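Local coordinates for protein metagenomic carboxyl esterase MGS0156 (Uncultured organism, PDB 5D8M) that is an esterase of metagenomic origin that probably hydrolyses carboxylic esters with a serine nucleophile, in an alpha/beta-hydrolase fold, at residues S103-D108 and T121-T126; V155-G160 and V302-S307; G190-E195 and D266-T271; L225-R230 and L278-D283. All blocks are in the same frame, centred on the assembly; numbering follows the deposited sequence. Where two conformers were deposited one is given.

Contact 1 (S103-D108 and T121-T126); sequences SSLLFD and TTLVRT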
loop_
_atom_site.group_PDB
_atom_site.type_symbol
_atom_site.label_atom_id
_atom_site.label_comp_id
_atom_site.label_asym_id
_atom_site.label_seq_id
_atom_site.Cartn_x
_atom_site.Cartn_y
_atom_site.Cartn_z
ATOM N N SER A 103 -0.338 1.624 -18.856
ATOM C CA SER A 103 0.162 0.267 -18.676
ATOM C C SER A 103 -0.410 -0.383 -17.424
ATOM O O SER A 103 -0.500 -1.608 -17.341
ATOM C CB SER A 103 1.702 0.267 -18.582
ATOM O OG SER A 103 2.267 1.039 -19.617
ATOM N N SER A 104 -0.767 0.424 -16.429
ATOM C CA SER A 104 -1.142 -0.142 -15.130
ATOM C C SER A 104 -2.046 0.759 -14.320
ATOM O O SER A 104 -1.747 1.935 -14.164
ATOM C CB SER A 104 0.125 -0.440 -14.305
ATOM O OG SER A 104 -0.205 -1.058 -13.065
ATOM N N LEU A 105 -3.140 0.199 -13.805
ATOM C CA LEU A 105 -4.012 0.877 -12.861
ATOM C C LEU A 105 -4.107 0.033 -11.606
ATOM O O LEU A 105 -4.194 -1.191 -11.706
ATOM C CB LEU A 105 -5.417 1.083 -13.452
ATOM C CG LEU A 105 -5.476 1.943 -14.702
ATOM C CD1 LEU A 105 -6.898 1.908 -15.302
ATOM C CD2 LEU A 105 -5.043 3.387 -14.334
ATOM N N LEU A 106 -4.122 0.693 -10.447
ATOM C CA LEU A 106 -4.073 0.024 -9.152
ATOM C C LEU A 106 -5.124 -1.093 -9.031
ATOM O O LEU A 106 -6.307 -0.863 -9.259
ATOM C CB LEU A 106 -4.262 1.045 -8.025
ATOM C CG LEU A 106 -4.172 0.480 -6.595
ATOM C CD1 LEU A 106 -2.809 -0.030 -6.316
ATOM C CD2 LEU A 106 -4.571 1.529 -5.552
ATOM N N PHE A 107 -4.670 -2.301 -8.695
ATOM C CA PHE A 107 -5.554 -3.453 -8.483
ATOM C C PHE A 107 -6.510 -3.720 -9.632
ATOM O O PHE A 107 -7.611 -4.241 -9.432
ATOM C CB PHE A 107 -6.345 -3.282 -7.171
ATOM C CG PHE A 107 -5.566 -3.718 -5.947
ATOM C CD1 PHE A 107 -5.194 -5.042 -5.799
ATOM C CD2 PHE A 107 -5.204 -2.811 -4.962
ATOM C CE1 PHE A 107 -4.458 -5.462 -4.708
ATOM C CE2 PHE A 107 -4.478 -3.207 -3.851
ATOM C CZ PHE A 107 -4.114 -4.533 -3.707
ATOM N N ASP A 108 -6.107 -3.361 -10.847
ATOM C CA ASP A 108 -7.072 -3.381 -11.950
ATOM C C ASP A 108 -7.625 -4.781 -12.208
ATOM O O ASP A 108 -8.810 -4.938 -12.486
ATOM C CB ASP A 108 -6.443 -2.844 -13.239
ATOM C CG ASP A 108 -7.454 -2.150 -14.134
ATOM O OD1 ASP A 108 -8.365 -1.441 -13.610
ATOM O OD2 ASP A 108 -7.316 -2.285 -15.366
ATOM N N THR A 121 -16.038 -0.593 -5.992
ATOM C CA THR A 121 -14.689 -0.030 -6.020
ATOM C C THR A 121 -14.668 1.294 -6.768
ATOM O O THR A 121 -15.339 1.457 -7.785
ATOM C CB THR A 121 -13.663 -0.975 -6.705
ATOM O OG1 THR A 121 -13.986 -1.136 -8.090
ATOM C CG2 THR A 121 -13.662 -2.340 -6.054
ATOM N N THR A 122 -13.878 2.220 -6.261
ATOM C CA THR A 122 -13.606 3.483 -6.930
ATOM C C THR A 122 -12.101 3.672 -6.975
ATOM O O THR A 122 -11.447 3.510 -5.963
ATOM C CB THR A 122 -14.252 4.670 -6.184
ATOM O OG1 THR A 122 -15.668 4.599 -6.323
ATOM C CG2 THR A 122 -13.757 5.989 -6.735
ATOM N N LEU A 123 -11.559 3.990 -8.142
ATOM C CA LEU A 123 -10.153 4.325 -8.259
ATOM C C LEU A 123 -9.940 5.846 -8.234
ATOM O O LEU A 123 -10.489 6.574 -9.047
ATOM C CB LEU A 123 -9.574 3.739 -9.555
ATOM C CG LEU A 123 -8.124 4.115 -9.877
ATOM C CD1 LEU A 123 -7.163 3.631 -8.792
ATOM C CD2 LEU A 123 -7.733 3.519 -11.234
ATOM N N VAL A 124 -9.098 6.317 -7.326
ATOM C CA VAL A 124 -8.769 7.731 -7.268
ATOM C C VAL A 124 -7.533 8.023 -8.128
ATOM O O VAL A 124 -6.526 7.317 -8.054
ATOM C CB VAL A 124 -8.520 8.176 -5.810
ATOM C CG1 VAL A 124 -8.102 9.672 -5.762
ATOM C CG2 VAL A 124 -9.781 7.929 -4.996
ATOM N N ARG A 125 -7.624 9.028 -8.989
ATOM C CA ARG A 125 -6.437 9.471 -9.718
ATOM C C ARG A 125 -5.756 10.545 -8.880
ATOM O O ARG A 125 -6.349 11.581 -8.608
ATOM C CB ARG A 125 -6.797 10.014 -11.108
ATOM C CG ARG A 125 -5.599 10.589 -11.849
ATOM C CD ARG A 125 -5.919 10.889 -13.310
ATOM N NE ARG A 125 -4.825 11.618 -13.946
ATOM C CZ ARG A 125 -4.715 11.842 -15.253
ATOM N NH1 ARG A 125 -5.643 11.396 -16.103
ATOM N NH2 ARG A 125 -3.678 12.538 -15.704
ATOM N N THR A 126 -4.547 10.261 -8.427
ATOM C CA THR A 126 -3.715 11.236 -7.721
ATOM C C THR A 126 -2.620 11.751 -8.658
ATOM O O THR A 126 -2.407 11.187 -9.743
ATOM C CB THR A 126 -3.052 10.613 -6.474
ATOM O OG1 THR A 126 -2.207 9.521 -6.871
ATOM C CG2 THR A 126 -4.093 10.108 -5.483
#
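Leu123 spreads its two methyl carbons over two successive residues of the 103-108 loop, and every direct contact between the segments is apolar. The CD2 methyl of Leu123 rests against Leu105 CB at 4.0 Å and comes almost as near to Leu105 CD2, so it is seated across the root and one branch of that side chain; the two leucines meet at about a right angle. The other branch, Leu123 CD1, lies 4.0 Å from Leu106 CB. Because CG of Leu123 is anti to the backbone N (chi1 175°), the fork is carried out from the strand and its prongs reach both loop residues.

Strand 120-123 is the outermost strand on its side of a parallel sheet of the alpha/beta-hydrolase kind. Thr122 and Val124 hold it by backbone bonds to the adjacent strand 87-92, whose Leu91 touches both Leu123 and Leu106. The loop thus packs over the end of the edge strand, while Leu106 also touches Ala303 and His157.

No hydrogen bond crosses between the segments; within the loop, Leu105 to Asp108 form a type II turn, with Phe107 at the position of positive phi (52°) and a weak bond from Asp108 N to Leu105 O at 3.0 Å. Leu105 and Leu106, in the first half of the turn, face Leu123, whereas the ring of Phe107 leads away, toward Val155 on strand 151-157.

Contact 2 (V155-G160 and V302-S307); sequences VTHSKG and VAMPFS
His157 presents its imidazole to three consecutive residues of the 302-307 loop. One interaction is a CH-pi contact: Ala303 CB sits over one face of the ring, 3.8 Å from the centroid and 21° off the normal, displaced toward the rim so that His157 CD2 is its nearest atom, at 3.6 Å. On the opposite face lies CB of the next residue in the chain, Ser158, also displaced toward the rim; the ring thus has a methyl on one face and the serine methylene on the other.

Looser van der Waals contacts complete the seat. CG of Met304, deposited as selenomethionine, approaches obliquely at 4.0 Å from His157 CE1 and equally near ND1; its chain is bent at chi2 and chi3, so the selenium turns off rather than running on along the ring. Val302 CG1 reaches His157 NE2 at 4.1 Å.

Hydrogen bonding works outside this interface. NE2 of His157 is bonded to the carbonyl oxygen of His299, whose own ring meets that of His157 with the planes inclined at about 35°. Within 155-160 itself, Gly160 N bonds to His157 O at 2.8 Å, and a side chain on Gly160 would collide with that same oxygen.

This tight turn between strand 151-157 and helix 159-170, with Ser158 at its apex in a positive-phi conformation (57°), has the geometry of the nucleophile elbow of alpha/beta hydrolases. Ser158, deposited in two conformers, is probably the nucleophile and His299 probably its histidine partner, consistent with a weak hydrogen bond between Ser158 OG and His299 NE2.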
loop_
_atom_site.group_PDB
_atom_site.type_symbol
_atom_site.label_atom_id
_atom_site.label_comp_id
_atom_site.label_asym_id
_atom_site.label_seq_id
_atom_site.Cartn_x
_atom_site.Cartn_y
_atom_site.Cartn_z
ATOM N N VAL A 155 -8.190 1.515 0.300
ATOM C CA VAL A 155 -7.148 0.533 0.062
ATOM C C VAL A 155 -6.079 1.234 -0.744
ATOM O O VAL A 155 -6.330 1.674 -1.868
ATOM C CB VAL A 155 -7.661 -0.702 -0.688
ATOM C CG1 VAL A 155 -6.534 -1.701 -0.874
ATOM C CG2 VAL A 155 -8.819 -1.345 0.104
ATOM N N THR A 156 -4.912 1.398 -0.131
ATOM C CA THR A 156 -3.920 2.331 -0.626
ATOM C C THR A 156 -2.636 1.593 -0.920
ATOM O O THR A 156 -2.386 0.534 -0.336
ATOM C CB THR A 156 -3.664 3.466 0.423
ATOM O OG1 THR A 156 -3.085 2.917 1.621
ATOM C CG2 THR A 156 -4.972 4.128 0.839
ATOM N N HIS A 157 -1.816 2.148 -1.816
ATOM C CA HIS A 157 -0.539 1.539 -2.162
ATOM C C HIS A 157 0.556 2.605 -2.102
ATOM O O HIS A 157 0.365 3.737 -2.580
ATOM C CB HIS A 157 -0.612 0.902 -3.568
ATOM C CG HIS A 157 0.676 0.281 -4.035
ATOM N ND1 HIS A 157 1.319 0.683 -5.186
ATOM C CD2 HIS A 157 1.425 -0.722 -3.517
ATOM C CE1 HIS A 157 2.403 -0.050 -5.364
ATOM N NE2 HIS A 157 2.487 -0.915 -4.368
ATOM N N SER A 158 1.683 2.237 -1.492
ATOM C CA SER A 158 2.862 3.091 -1.518
ATOM C C SER A 158 2.585 4.493 -0.945
ATOM O O SER A 158 2.072 4.654 0.152
ATOM C CB SER A 158 3.365 3.179 -2.956
ATOM O OG SER A 158 4.636 3.796 -3.038
ATOM N N LYS A 159 2.899 5.514 -1.737
ATOM C CA LYS A 159 2.657 6.894 -1.303
ATOM C C LYS A 159 1.159 7.201 -1.088
ATOM O O LYS A 159 0.788 8.138 -0.359
ATOM C CB LYS A 159 3.265 7.876 -2.320
ATOM C CG LYS A 159 3.151 9.355 -1.899
ATOM C CD LYS A 159 3.975 10.270 -2.802
ATOM C CE LYS A 159 3.510 11.723 -2.675
ATOM N NZ LYS A 159 2.103 11.883 -3.239
ATOM N N GLY A 160 0.294 6.422 -1.732
ATOM C CA GLY A 160 -1.145 6.617 -1.574
ATOM C C GLY A 160 -1.601 6.509 -0.136
ATOM O O GLY A 160 -2.549 7.182 0.302
ATOM N N VAL A 302 2.467 -6.682 -5.652
ATOM C CA VAL A 302 1.409 -6.802 -4.652
ATOM C C VAL A 302 0.153 -5.996 -5.039
ATOM O O VAL A 302 -0.935 -6.266 -4.527
ATOM C CB VAL A 302 1.959 -6.385 -3.246
ATOM C CG1 VAL A 302 2.195 -4.849 -3.167
ATOM C CG2 VAL A 302 1.039 -6.883 -2.128
ATOM N N ALA A 303 0.249 -5.063 -5.991
ATOM C CA ALA A 303 -0.877 -4.154 -6.203
ATOM C C ALA A 303 -1.066 -3.583 -7.607
ATOM O O ALA A 303 -2.164 -3.154 -7.935
ATOM C CB ALA A 303 -0.772 -2.983 -5.208
HETATM N N MSE A 304 -0.002 -3.531 -8.411
HETATM C CA MSE A 304 -0.037 -2.879 -9.721
HETATM C C MSE A 304 0.224 -3.890 -10.823
HETATM O O MSE A 304 1.378 -4.293 -11.020
HETATM C CB MSE A 304 1.019 -1.751 -9.807
HETATM C CG MSE A 304 0.712 -0.540 -8.944
HETATM SE SE MSE A 304 -0.514 0.670 -9.839
HETATM C CE MSE A 304 0.666 1.465 -11.173
ATOM N N PRO A 305 -0.829 -4.288 -11.558
ATOM C CA PRO A 305 -0.665 -5.225 -12.664
ATOM C C PRO A 305 -0.048 -4.558 -13.902
ATOM O O PRO A 305 -0.495 -3.490 -14.319
ATOM C CB PRO A 305 -2.104 -5.679 -12.960
ATOM C CG PRO A 305 -2.961 -4.498 -12.540
ATOM C CD PRO A 305 -2.245 -3.903 -11.351
ATOM N N PHE A 306 0.967 -5.201 -14.476
ATOM C CA PHE A 306 1.526 -4.809 -15.760
ATOM C C PHE A 306 1.401 -6.010 -16.693
ATOM O O PHE A 306 1.967 -7.067 -16.413
ATOM C CB PHE A 306 3.009 -4.400 -15.636
ATOM C CG PHE A 306 3.240 -3.103 -14.917
ATOM C CD1 PHE A 306 3.267 -3.056 -13.539
ATOM C CD2 PHE A 306 3.469 -1.929 -15.634
ATOM C CE1 PHE A 306 3.482 -1.853 -12.876
ATOM C CE2 PHE A 306 3.693 -0.731 -14.979
ATOM C CZ PHE A 306 3.682 -0.696 -13.594
ATOM N N SER A 307 0.697 -5.873 -17.807
ATOM C CA SER A 307 0.561 -7.026 -18.701
ATOM C C SER A 307 0.692 -6.718 -20.196
ATOM O O SER A 307 0.728 -7.636 -21.021
ATOM C CB SER A 307 -0.778 -7.716 -18.434
ATOM O OG SER A 307 -1.767 -6.773 -18.056
#

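Contact 3 (G190-E195 and D266-T271); sequences GSPLAE and DILAKT
Leu193 meets Ile267 and Leu268 of the facing helix, and its side chain can be followed atom by atom. CB points neither at the helix nor away from it and makes no close contact there. With CG anti to the carbonyl carbon (chi1 -65°), the chain then turns toward the helix, and CG arrives 4.0 Å from Leu268 CD2. Beyond CG the branches part. Leu193 CD1 touches Leu268 CD1 at 4.1 Å, methyl against methyl; Leu193 CD2 settles on Ile267, 4.0 Å from its CG2 and just as near to its CD1, with Ile267 CB hardly farther, at 4.1 Å from Leu193 CD2. The leucine fork thus straddles two successive helical residues.

Leu268 is shared. Its CD2 also meets the pyrrolidine ring of Pro192, CG at 3.7 Å, and so lies against both the proline and the root of the Leu193 fork. An alanine in place of Leu193 would probably leave Ile267 CG2 and CD1 and the Leu268 methyls without the branches they rest on, opening a gap between the helices.

The backbone of Leu193 is fixed as well: its N-H donates to Ser191 OG at 3.2 Å (angle 154°), a capping bond at the start of a weakly bonded helix, and the same hydroxyl is bonded to Leu278 O.

Helix 193-196, in the excursion after strand 178-184, is in this way packed against the C-terminal part of helix 262-269, which follows strand 244-248; Leu278 flanks Leu193, and Asn275 touches Leu268.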
loop_
_atom_site.group_PDB
_atom_site.type_symbol
_atom_site.label_atom_id
_atom_site.label_comp_id
_atom_site.label_asym_id
_atom_site.label_seq_id
_atom_site.Cartn_x
_atom_site.Cartn_y
_atom_site.Cartn_z
ATOM N N GLY A 190 8.044 6.545 5.049
ATOM C CA GLY A 190 8.819 6.992 3.906
ATOM C C GLY A 190 9.778 5.892 3.464
ATOM O O GLY A 190 9.514 4.700 3.687
ATOM N N SER A 191 10.879 6.283 2.829
ATOM C CA SER A 191 11.917 5.333 2.401
ATOM C C SER A 191 13.248 6.050 2.386
ATOM O O SER A 191 13.315 7.211 1.971
ATOM C CB SER A 191 11.597 4.761 0.999
ATOM O OG SER A 191 12.692 3.978 0.513
ATOM N N PRO A 192 14.329 5.377 2.838
ATOM C CA PRO A 192 15.618 6.055 2.734
ATOM C C PRO A 192 16.020 6.339 1.283
ATOM O O PRO A 192 16.854 7.207 1.043
ATOM C CB PRO A 192 16.598 5.078 3.399
ATOM C CG PRO A 192 15.886 3.771 3.456
ATOM C CD PRO A 192 14.432 4.038 3.441
ATOM N N LEU A 193 15.420 5.640 0.332
ATOM C CA LEU A 193 15.737 5.875 -1.078
ATOM C C LEU A 193 15.335 7.288 -1.507
ATOM O O LEU A 193 15.935 7.845 -2.412
ATOM C CB LEU A 193 15.036 4.845 -1.963
ATOM C CG LEU A 193 15.499 3.396 -1.772
ATOM C CD1 LEU A 193 14.627 2.462 -2.595
ATOM C CD2 LEU A 193 16.966 3.199 -2.118
ATOM N N ALA A 194 14.336 7.878 -0.856
ATOM C CA ALA A 194 13.942 9.241 -1.214
ATOM C C ALA A 194 15.091 10.232 -0.980
ATOM O O ALA A 194 15.166 11.281 -1.618
ATOM C CB ALA A 194 12.683 9.669 -0.443
ATOM N N GLU A 195 16.007 9.894 -0.089
ATOM C CA GLU A 195 17.139 10.780 0.162
ATOM C C GLU A 195 18.378 10.362 -0.613
ATOM O O GLU A 195 19.326 11.125 -0.714
ATOM C CB GLU A 195 17.467 10.822 1.654
ATOM C CG GLU A 195 16.470 11.592 2.504
ATOM C CD GLU A 195 16.807 13.065 2.641
ATOM O OE1 GLU A 195 17.580 13.598 1.810
ATOM O OE2 GLU A 195 16.294 13.693 3.596
ATOM N N ASP A 266 18.732 -3.965 -3.448
ATOM C CA ASP A 266 20.080 -4.241 -3.000
ATOM C C ASP A 266 20.577 -3.168 -2.025
ATOM O O ASP A 266 21.301 -3.466 -1.089
ATOM C CB ASP A 266 21.038 -4.353 -4.191
ATOM C CG ASP A 266 20.872 -5.670 -4.971
ATOM O OD1 ASP A 266 20.248 -6.634 -4.449
ATOM O OD2 ASP A 266 21.396 -5.743 -6.097
ATOM N N ILE A 267 20.160 -1.928 -2.231
ATOM C CA ILE A 267 20.491 -0.878 -1.292
ATOM C C ILE A 267 19.835 -1.132 0.065
ATOM O O ILE A 267 20.511 -1.099 1.108
ATOM C CB ILE A 267 20.064 0.488 -1.824
ATOM C CG1 ILE A 267 20.865 0.809 -3.088
ATOM C CG2 ILE A 267 20.312 1.565 -0.760
ATOM C CD1 ILE A 267 20.377 2.063 -3.789
ATOM N N LEU A 268 18.536 -1.381 0.053
ATOM C CA LEU A 268 17.779 -1.582 1.289
ATOM C C LEU A 268 18.220 -2.846 2.032
ATOM O O LEU A 268 18.313 -2.854 3.274
ATOM C CB LEU A 268 16.280 -1.636 0.986
ATOM C CG LEU A 268 15.667 -0.351 0.396
ATOM C CD1 LEU A 268 14.167 -0.499 0.206
ATOM C CD2 LEU A 268 15.961 0.824 1.289
ATOM N N ALA A 269 18.545 -3.891 1.273
ATOM C CA ALA A 269 18.957 -5.166 1.858
ATOM C C ALA A 269 20.271 -5.079 2.621
ATOM O O ALA A 269 20.573 -5.979 3.383
ATOM C CB ALA A 269 19.059 -6.231 0.781
ATOM N N LYS A 270 21.052 -4.011 2.426
ATOM C CA LYS A 270 22.279 -3.842 3.199
ATOM C C LYS A 270 22.010 -3.812 4.703
ATOM O O LYS A 270 22.871 -4.220 5.476
ATOM C CB LYS A 270 23.029 -2.567 2.803
ATOM C CG LYS A 270 23.673 -2.632 1.443
ATOM C CD LYS A 270 24.616 -3.804 1.337
ATOM C CE LYS A 270 25.213 -3.900 -0.062
ATOM N NZ LYS A 270 26.706 -3.942 -0.028
ATOM N N THR A 271 20.839 -3.320 5.119
ATOM C CA THR A 271 20.458 -3.367 6.538
ATOM C C THR A 271 19.135 -4.123 6.804
ATOM O O THR A 271 18.893 -4.557 7.927
ATOM C CB THR A 271 20.318 -1.967 7.135
ATOM O OG1 THR A 271 19.257 -1.280 6.474
ATOM C CG2 THR A 271 21.606 -1.161 6.984
#

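Contact 4 (L225-R230 and L278-D283); sequences LKRAYR and LVIAAD
The guanidinium of Arg227 receives Asp283, Ile280 and a water at its edge, and neither segment lays a side chain over its faces. NH2 of Arg227 donates to Asp283 OD2 at 2.9 Å in a salt bridge of moderate straightness (152°), the oxygen lying a little out of the guanidinium plane and using its syn lone pair. The carboxylate plane stands 75° from that of the guanidinium and Asp283 OD1 stays 4.0 Å from Arg227 NH2, so the direct link is a single bond, not a coplanar two-pronged pair. The water, in plane, accepts from Arg227 NE at 2.8 Å and donates to the same OD2, a second, indirect link. Ile280 CD1 also lies at the edge, 4.0 Å from Arg227 NH2.

A bend at chi3 (-75°) turns the otherwise extended arginine chain and brings NE and NH2 to the acid. A methionine in its place would probably leave Asp283 without its charge partner and the water without its donor. Asp283 N bonds to Ile280 O at 2.8 Å, so both partners lie close together.

This is a water-assisted salt bridge between the first turn of helix 227-236, just past the N-cap Lys226, and the loop toward strand 290-293.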
loop_
_atom_site.group_PDB
_atom_site.type_symbol
_atom_site.label_atom_id
_atom_site.label_comp_id
_atom_site.label_asym_id
_atom_site.label_seq_id
_atom_site.Cartn_x
_atom_site.Cartn_y
_atom_site.Cartn_z
ATOM N N LEU A 225 8.052 11.630 0.905
ATOM C CA LEU A 225 8.525 10.276 1.171
ATOM C C LEU A 225 9.808 10.219 2.001
ATOM O O LEU A 225 10.329 9.135 2.264
ATOM C CB LEU A 225 8.733 9.536 -0.153
ATOM C CG LEU A 225 7.396 9.299 -0.864
ATOM C CD1 LEU A 225 7.596 8.719 -2.281
ATOM C CD2 LEU A 225 6.552 8.375 0.013
ATOM N N LYS A 226 10.335 11.369 2.409
ATOM C CA LYS A 226 11.549 11.371 3.226
ATOM C C LYS A 226 11.232 10.892 4.631
ATOM O O LYS A 226 10.236 11.281 5.224
ATOM C CB LYS A 226 12.198 12.761 3.273
ATOM C CG LYS A 226 12.794 13.147 1.927
ATOM C CD LYS A 226 13.417 14.516 1.908
ATOM C CE LYS A 226 13.879 14.845 0.486
ATOM N NZ LYS A 226 14.573 16.150 0.454
ATOM N N ARG A 227 12.087 10.022 5.141
ATOM C CA ARG A 227 11.894 9.427 6.444
ATOM C C ARG A 227 11.708 10.502 7.537
ATOM O O ARG A 227 10.786 10.414 8.342
ATOM C CB ARG A 227 13.087 8.515 6.773
ATOM C CG ARG A 227 13.106 8.029 8.200
ATOM C CD ARG A 227 14.260 7.051 8.432
ATOM N NE ARG A 227 13.974 5.754 7.834
ATOM C CZ ARG A 227 14.787 4.712 7.900
ATOM N NH1 ARG A 227 15.947 4.826 8.523
ATOM N NH2 ARG A 227 14.441 3.560 7.339
ATOM N N ALA A 228 12.572 11.515 7.546
ATOM C CA ALA A 228 12.472 12.601 8.516
ATOM C C ALA A 228 11.082 13.261 8.467
ATOM O O ALA A 228 10.434 13.474 9.482
ATOM C CB ALA A 228 13.563 13.629 8.264
ATOM N N TYR A 229 10.608 13.543 7.267
ATOM C CA TYR A 229 9.304 14.157 7.115
ATOM C C TYR A 229 8.160 13.264 7.611
ATOM O O TYR A 229 7.282 13.700 8.355
ATOM C CB TYR A 229 9.091 14.510 5.655
ATOM C CG TYR A 229 7.865 15.348 5.414
ATOM C CD1 TYR A 229 7.914 16.733 5.547
ATOM C CD2 TYR A 229 6.666 14.762 5.041
ATOM C CE1 TYR A 229 6.792 17.509 5.317
ATOM C CE2 TYR A 229 5.548 15.524 4.808
ATOM C CZ TYR A 229 5.611 16.895 4.940
ATOM O OH TYR A 229 4.482 17.653 4.706
ATOM N N ARG A 230 8.174 12.013 7.178
ATOM C CA ARG A 230 7.131 11.058 7.522
ATOM C C ARG A 230 7.104 10.711 9.029
ATOM O O ARG A 230 6.032 10.570 9.596
ATOM C CB ARG A 230 7.296 9.785 6.678
ATOM C CG ARG A 230 7.013 9.997 5.171
ATOM C CD ARG A 230 5.570 9.602 4.747
ATOM N NE ARG A 230 4.539 10.229 5.574
ATOM C CZ ARG A 230 3.925 11.379 5.294
ATOM N NH1 ARG A 230 4.190 12.046 4.170
ATOM N NH2 ARG A 230 2.997 11.843 6.111
ATOM N N LEU A 278 11.404 -1.047 -2.535
ATOM C CA LEU A 278 11.329 0.408 -2.362
ATOM C C LEU A 278 10.986 0.782 -0.921
ATOM O O LEU A 278 11.407 1.826 -0.437
ATOM C CB LEU A 278 10.302 1.042 -3.335
ATOM C CG LEU A 278 10.632 0.909 -4.847
ATOM C CD1 LEU A 278 9.560 1.541 -5.732
ATOM C CD2 LEU A 278 11.994 1.523 -5.164
ATOM N N VAL A 279 10.242 -0.084 -0.243
ATOM C CA VAL A 279 9.840 0.149 1.153
ATOM C C VAL A 279 10.297 -1.009 2.047
ATOM O O VAL A 279 10.054 -2.165 1.733
ATOM C CB VAL A 279 8.289 0.310 1.270
ATOM C CG1 VAL A 279 7.865 0.668 2.718
ATOM C CG2 VAL A 279 7.784 1.355 0.265
ATOM N N ILE A 280 10.971 -0.689 3.147
ATOM C CA ILE A 280 11.281 -1.644 4.231
ATOM C C ILE A 280 10.016 -2.036 5.036
ATOM O O ILE A 280 9.194 -1.176 5.371
ATOM C CB ILE A 280 12.342 -1.027 5.183
ATOM C CG1 ILE A 280 13.626 -0.667 4.406
ATOM C CG2 ILE A 280 12.642 -1.951 6.355
ATOM C CD1 ILE A 280 14.589 0.230 5.169
ATOM N N ALA A 281 9.866 -3.317 5.371
ATOM C CA ALA A 281 8.619 -3.793 5.975
ATOM C C ALA A 281 8.301 -3.084 7.302
ATOM O O ALA A 281 7.156 -2.699 7.535
ATOM C CB ALA A 281 8.670 -5.285 6.189
ATOM N N ALA A 282 9.313 -2.860 8.133
ATOM C CA ALA A 282 9.140 -2.118 9.386
ATOM C C ALA A 282 8.742 -0.629 9.188
ATOM O O ALA A 282 8.311 0.032 10.129
ATOM C CB ALA A 282 10.430 -2.218 10.246
ATOM N N ASP A 283 8.852 -0.131 7.965
ATOM C CA ASP A 283 8.484 1.234 7.615
ATOM C C ASP A 283 7.108 1.288 6.955
ATOM O O ASP A 283 6.702 2.340 6.457
ATOM C CB ASP A 283 9.498 1.843 6.643
ATOM C CG ASP A 283 10.895 2.001 7.248
ATOM O OD1 ASP A 283 11.128 1.490 8.373
ATOM O OD2 ASP A 283 11.761 2.629 6.577
HETATM O O HOH W 1 12.038 5.049 5.869
#

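In the fold
The four contacts fall into two pairs. Contacts 1 and 2, with centres 8 Å apart, share the parallel sheet and touch directly, Phe107 N lying 2.8 Å from Ala303 O in a probable hydrogen bond. Contacts 3 and 4, 9 Å apart, occupy the excursions between the later strands and are joined by Ser191 and Leu225, while contacts 1 and 3 are farthest apart at about 26 Å between centres. Along the chain contact 1 closes first; contact 2 then closes a long loop in which contacts 3 and 4 are nested with alternating segments. Lys159, just after the probable nucleophile, packs on Leu225 and so brings contacts 2 and 4 into touch.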